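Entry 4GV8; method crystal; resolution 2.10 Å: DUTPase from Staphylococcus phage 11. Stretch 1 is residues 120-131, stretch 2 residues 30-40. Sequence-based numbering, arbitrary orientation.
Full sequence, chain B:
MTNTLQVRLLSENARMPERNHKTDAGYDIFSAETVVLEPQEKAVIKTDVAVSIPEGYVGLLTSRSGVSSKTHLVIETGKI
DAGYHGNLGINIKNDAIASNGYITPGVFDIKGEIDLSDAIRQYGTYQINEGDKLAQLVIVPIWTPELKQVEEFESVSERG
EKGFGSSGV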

# COMPACT_ATOMS: atom_id res chain seq x y z
N ILE B 120 15.40 -2.64 29.13
CA ILE B 120 16.38 -1.92 28.30
C ILE B 120 16.40 -2.68 27.00
O ILE B 120 16.84 -3.84 26.94
CB ILE B 120 17.75 -1.81 28.99
CG1 ILE B 120 17.54 -1.34 30.46
CG2 ILE B 120 18.61 -0.81 28.26
CD1 ILE B 120 18.75 -1.50 31.35
N ARG B 121 15.83 -2.04 25.98
CA ARG B 121 15.41 -2.73 24.76
C ARG B 121 16.25 -2.27 23.58
O ARG B 121 16.82 -1.18 23.60
CB ARG B 121 13.93 -2.45 24.42
CG ARG B 121 12.98 -3.02 25.41
CD ARG B 121 11.59 -3.21 24.87
NE ARG B 121 10.73 -3.84 25.87
CZ ARG B 121 10.67 -5.14 26.13
NH1 ARG B 121 11.42 -6.04 25.47
NH2 ARG B 121 9.84 -5.56 27.10
N GLN B 122 16.34 -3.15 22.58
CA GLN B 122 17.06 -2.87 21.36
C GLN B 122 16.54 -1.57 20.68
O GLN B 122 15.32 -1.37 20.51
CB GLN B 122 16.90 -4.03 20.37
CG GLN B 122 17.53 -5.35 20.78
CD GLN B 122 17.41 -6.42 19.70
OE1 GLN B 122 17.17 -6.12 18.51
NE2 GLN B 122 17.62 -7.68 20.10
N TYR B 123 17.48 -0.74 20.24
CA TYR B 123 17.20 0.56 19.66
C TYR B 123 16.40 0.33 18.36
O TYR B 123 16.74 -0.56 17.57
CB TYR B 123 18.55 1.37 19.41
CG TYR B 123 18.30 2.82 18.97
CD1 TYR B 123 18.00 3.82 19.90
CD2 TYR B 123 18.27 3.18 17.62
CE1 TYR B 123 17.73 5.14 19.52
CE2 TYR B 123 18.00 4.51 17.22
CZ TYR B 123 17.74 5.49 18.17
OH TYR B 123 17.48 6.80 17.80
N GLY B 124 15.31 1.08 18.16
CA GLY B 124 14.43 0.89 16.98
C GLY B 124 13.13 0.13 17.31
O GLY B 124 12.24 -0.06 16.45
N THR B 125 13.04 -0.32 18.57
CA THR B 125 11.85 -0.96 19.11
C THR B 125 10.79 0.12 19.38
O THR B 125 11.12 1.22 19.87
CB THR B 125 12.18 -1.72 20.45
OG1 THR B 125 13.04 -2.82 20.17
CG2 THR B 125 10.90 -2.22 21.12
N TYR B 126 9.54 -0.19 19.03
CA TYR B 126 8.34 0.64 19.31
C TYR B 126 7.46 -0.04 20.35
O TYR B 126 7.37 -1.28 20.41
CB TYR B 126 7.49 0.85 18.04
CG TYR B 126 8.16 1.81 17.09
CD1 TYR B 126 7.82 3.16 17.09
CD2 TYR B 126 9.13 1.39 16.27
CE1 TYR B 126 8.42 4.06 16.25
CE2 TYR B 126 9.80 2.26 15.43
CZ TYR B 126 9.45 3.60 15.44
OH TYR B 126 10.07 4.46 14.58
N GLN B 127 6.82 0.77 21.20
CA GLN B 127 5.70 0.27 21.97
C GLN B 127 4.38 0.95 21.50
O GLN B 127 4.23 2.18 21.47
CB GLN B 127 5.89 0.44 23.47
CG GLN B 127 4.81 -0.32 24.26
CD GLN B 127 5.14 -0.33 25.71
OE1 GLN B 127 6.20 -0.83 26.08
NE2 GLN B 127 4.29 0.28 26.54
N ILE B 128 3.49 0.10 21.00
CA ILE B 128 2.14 0.48 20.61
C ILE B 128 1.33 0.25 21.90
O ILE B 128 1.44 -0.80 22.56
CB ILE B 128 1.62 -0.45 19.48
CG1 ILE B 128 2.44 -0.23 18.20
CG2 ILE B 128 0.11 -0.29 19.24
CD1 ILE B 128 2.53 -1.47 17.36
N ASN B 129 0.59 1.25 22.27
CA ASN B 129 -0.19 1.24 23.49
C ASN B 129 -1.64 1.20 23.15
O ASN B 129 -2.11 1.81 22.17
CB ASN B 129 0.14 2.45 24.34
CG ASN B 129 1.57 2.42 24.81
OD1 ASN B 129 2.00 1.44 25.42
ND2 ASN B 129 2.33 3.42 24.44
N GLU B 130 -2.34 0.41 23.94
CA GLU B 130 -3.79 0.39 23.98
C GLU B 130 -4.23 1.86 23.89
O GLU B 130 -3.70 2.69 24.62
CB GLU B 130 -4.21 -0.27 25.32
CG GLU B 130 -5.65 -0.75 25.43
CD GLU B 130 -6.63 0.39 25.60
OE1 GLU B 130 -6.29 1.35 26.33
OE2 GLU B 130 -7.73 0.32 25.02
N GLY B 131 -5.11 2.22 22.94
CA GLY B 131 -5.62 3.61 22.84
C GLY B 131 -4.95 4.41 21.72
O GLY B 131 -5.45 5.47 21.32
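Stretch 2, residues 30-40: FSAETVVLEPQ

Stretch 2 runs alongside stretch 1 as an antiparallel partner, its extended segment Val35–Leu37 paired with the strand Tyr126–Ile128. The two strand axes approach to 4.8 Å, with an angle of 153° between their N-to-C directions. In this register Tyr126 faces Leu37, Gln127 faces Val36 and Ile128 faces Val35, and the contact buries 921 Å² in all.

Two reciprocal pairs of backbone hydrogen bonds hold the strands together. Leu37 N donates to Tyr126 O (2.9 Å) and Tyr126 N donates to Leu37 O (3.0 Å), both nearly linear; two residues along, Val35 N donates to Ile128 O (2.8 Å) and Ile128 N to Val35 O (2.9 Å), with more bent angles of 150° and 156°. Gln127 and Val36 form the non-hydrogen-bonded pair between them, so their CA atoms lie closer, at 4.5 Å, than the 5.3 Å between the CA atoms of Tyr126 and Leu37 and between those of Ile128 and Val35. The acceptors on stretch 1 also receive CA-H...O contacts, from Val36 CA to Tyr126 O (3.4 Å) and from Thr34 CA to Ile128 O (3.1 Å).

Beyond Ile128 the ladder gives way to a different pattern. Glu130 N donates to a side chain, Thr34 OG1, at 2.9 Å and 173°; Glu33 O is also only 3.1 Å from Glu130 N, but at a poor angle. That carbonyl is instead satisfied within its own stretch, by Ser31 OG at 2.6 Å from Glu33 O. Gly131 N then donates to Ser31 O (2.8 Å), while Gly131 O lies 3.3 Å from Phe30 CD1, at the edge of the ring.

At the other end, a type II turn from Gln122 to Thr125 leads into the strand. Gln122 O accepts from both Thr125 N (3.2 Å) and Thr125 OG1 (2.7 Å). The Thr125 hydroxyl is thus already committed as a donor, and although Glu38 OE1 lies 3.3 Å from Thr125 OG1, the angle is poor for a hydrogen bond. The Glu38 carboxylate is engaged by Arg121 in a long salt bridge, NH1 to OE2 at 3.6 Å, with OE2 near the guanidinium plane and Val36 CG1 over one face.

Side chains divide between the two faces of the sheet. Ile128 shares one with Val35 and Leu37, its CB 4.1 Å from Val35 CG1 and its CD1 4.3 Å from Leu37 CD2. Gln127 and Val36 share the other, where Gln127 OE1 approaches Val36 CG2 at 3.6 Å while Gln127 NE2 donates to Asn129 OD1 (2.8 Å).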

# COMPACT_ATOMS: atom_id res chain seq x y z
N PHE B 30 -8.36 2.81 16.64
CA PHE B 30 -7.52 2.75 17.84
C PHE B 30 -7.12 1.34 18.19
O PHE B 30 -7.89 0.40 18.02
CB PHE B 30 -8.22 3.41 19.05
CG PHE B 30 -8.69 4.81 18.79
CD1 PHE B 30 -7.91 5.89 19.15
CD2 PHE B 30 -9.92 5.04 18.18
CE1 PHE B 30 -8.33 7.17 18.91
CE2 PHE B 30 -10.34 6.33 17.91
CZ PHE B 30 -9.54 7.40 18.26
N SER B 31 -5.90 1.20 18.70
CA SER B 31 -5.41 -0.08 19.18
C SER B 31 -6.17 -0.51 20.47
O SER B 31 -6.37 0.30 21.35
CB SER B 31 -3.91 -0.02 19.47
OG SER B 31 -3.44 -1.29 19.88
N ALA B 32 -6.58 -1.77 20.53
CA ALA B 32 -7.11 -2.36 21.73
C ALA B 32 -6.01 -3.11 22.48
O ALA B 32 -6.31 -3.77 23.46
CB ALA B 32 -8.24 -3.32 21.40
N GLU B 33 -4.76 -3.02 22.00
CA GLU B 33 -3.64 -3.75 22.62
C GLU B 33 -2.37 -2.95 22.80
O GLU B 33 -2.09 -2.00 22.03
CB GLU B 33 -3.35 -5.14 21.96
CG GLU B 33 -2.87 -5.19 20.53
CD GLU B 33 -2.51 -6.62 20.07
OE1 GLU B 33 -1.33 -7.06 20.26
OE2 GLU B 33 -3.40 -7.29 19.47
N THR B 34 -1.63 -3.32 23.86
CA THR B 34 -0.30 -2.82 24.13
C THR B 34 0.66 -3.91 23.74
O THR B 34 0.57 -5.03 24.24
CB THR B 34 -0.13 -2.42 25.61
OG1 THR B 34 -1.02 -1.33 25.90
CG2 THR B 34 1.29 -2.00 25.88
N VAL B 35 1.51 -3.62 22.76
CA VAL B 35 2.48 -4.58 22.27
C VAL B 35 3.80 -3.89 21.89
O VAL B 35 3.82 -2.78 21.30
CB VAL B 35 1.89 -5.43 21.11
CG1 VAL B 35 1.48 -4.57 19.95
CG2 VAL B 35 2.86 -6.53 20.64
N VAL B 36 4.91 -4.53 22.30
CA VAL B 36 6.26 -4.15 21.92
C VAL B 36 6.56 -4.80 20.57
O VAL B 36 6.27 -5.97 20.37
CB VAL B 36 7.30 -4.57 22.99
CG1 VAL B 36 8.71 -4.28 22.52
CG2 VAL B 36 7.02 -3.81 24.28
N LEU B 37 7.09 -4.03 19.64
CA LEU B 37 7.42 -4.51 18.30
C LEU B 37 8.85 -4.04 17.93
O LEU B 37 9.11 -2.85 17.70
CB LEU B 37 6.36 -4.01 17.30
CG LEU B 37 6.16 -4.82 15.99
CD1 LEU B 37 5.69 -6.26 16.32
CD2 LEU B 37 5.15 -4.08 15.09
N GLU B 38 9.77 -5.01 17.86
CA GLU B 38 11.18 -4.72 17.65
C GLU B 38 11.49 -4.78 16.15
O GLU B 38 10.68 -5.27 15.36
CB GLU B 38 12.01 -5.73 18.46
CG GLU B 38 11.65 -5.72 19.95
CD GLU B 38 12.85 -5.77 20.90
OE1 GLU B 38 13.99 -5.99 20.44
OE2 GLU B 38 12.63 -5.58 22.14
N PRO B 39 12.65 -4.24 15.73
CA PRO B 39 12.97 -4.23 14.30
C PRO B 39 12.76 -5.56 13.61
O PRO B 39 13.15 -6.65 14.13
CB PRO B 39 14.43 -3.82 14.26
CG PRO B 39 14.63 -3.01 15.52
CD PRO B 39 13.69 -3.56 16.53
N GLN B 40 12.08 -5.45 12.48
CA GLN B 40 11.77 -6.53 11.57
C GLN B 40 10.59 -7.41 12.03
O GLN B 40 10.21 -8.30 11.28
CB GLN B 40 13.03 -7.32 11.22
CG GLN B 40 13.98 -6.55 10.33
CD GLN B 40 13.26 -6.01 9.11
OE1 GLN B 40 12.87 -6.77 8.23
NE2 GLN B 40 13.08 -4.69 9.04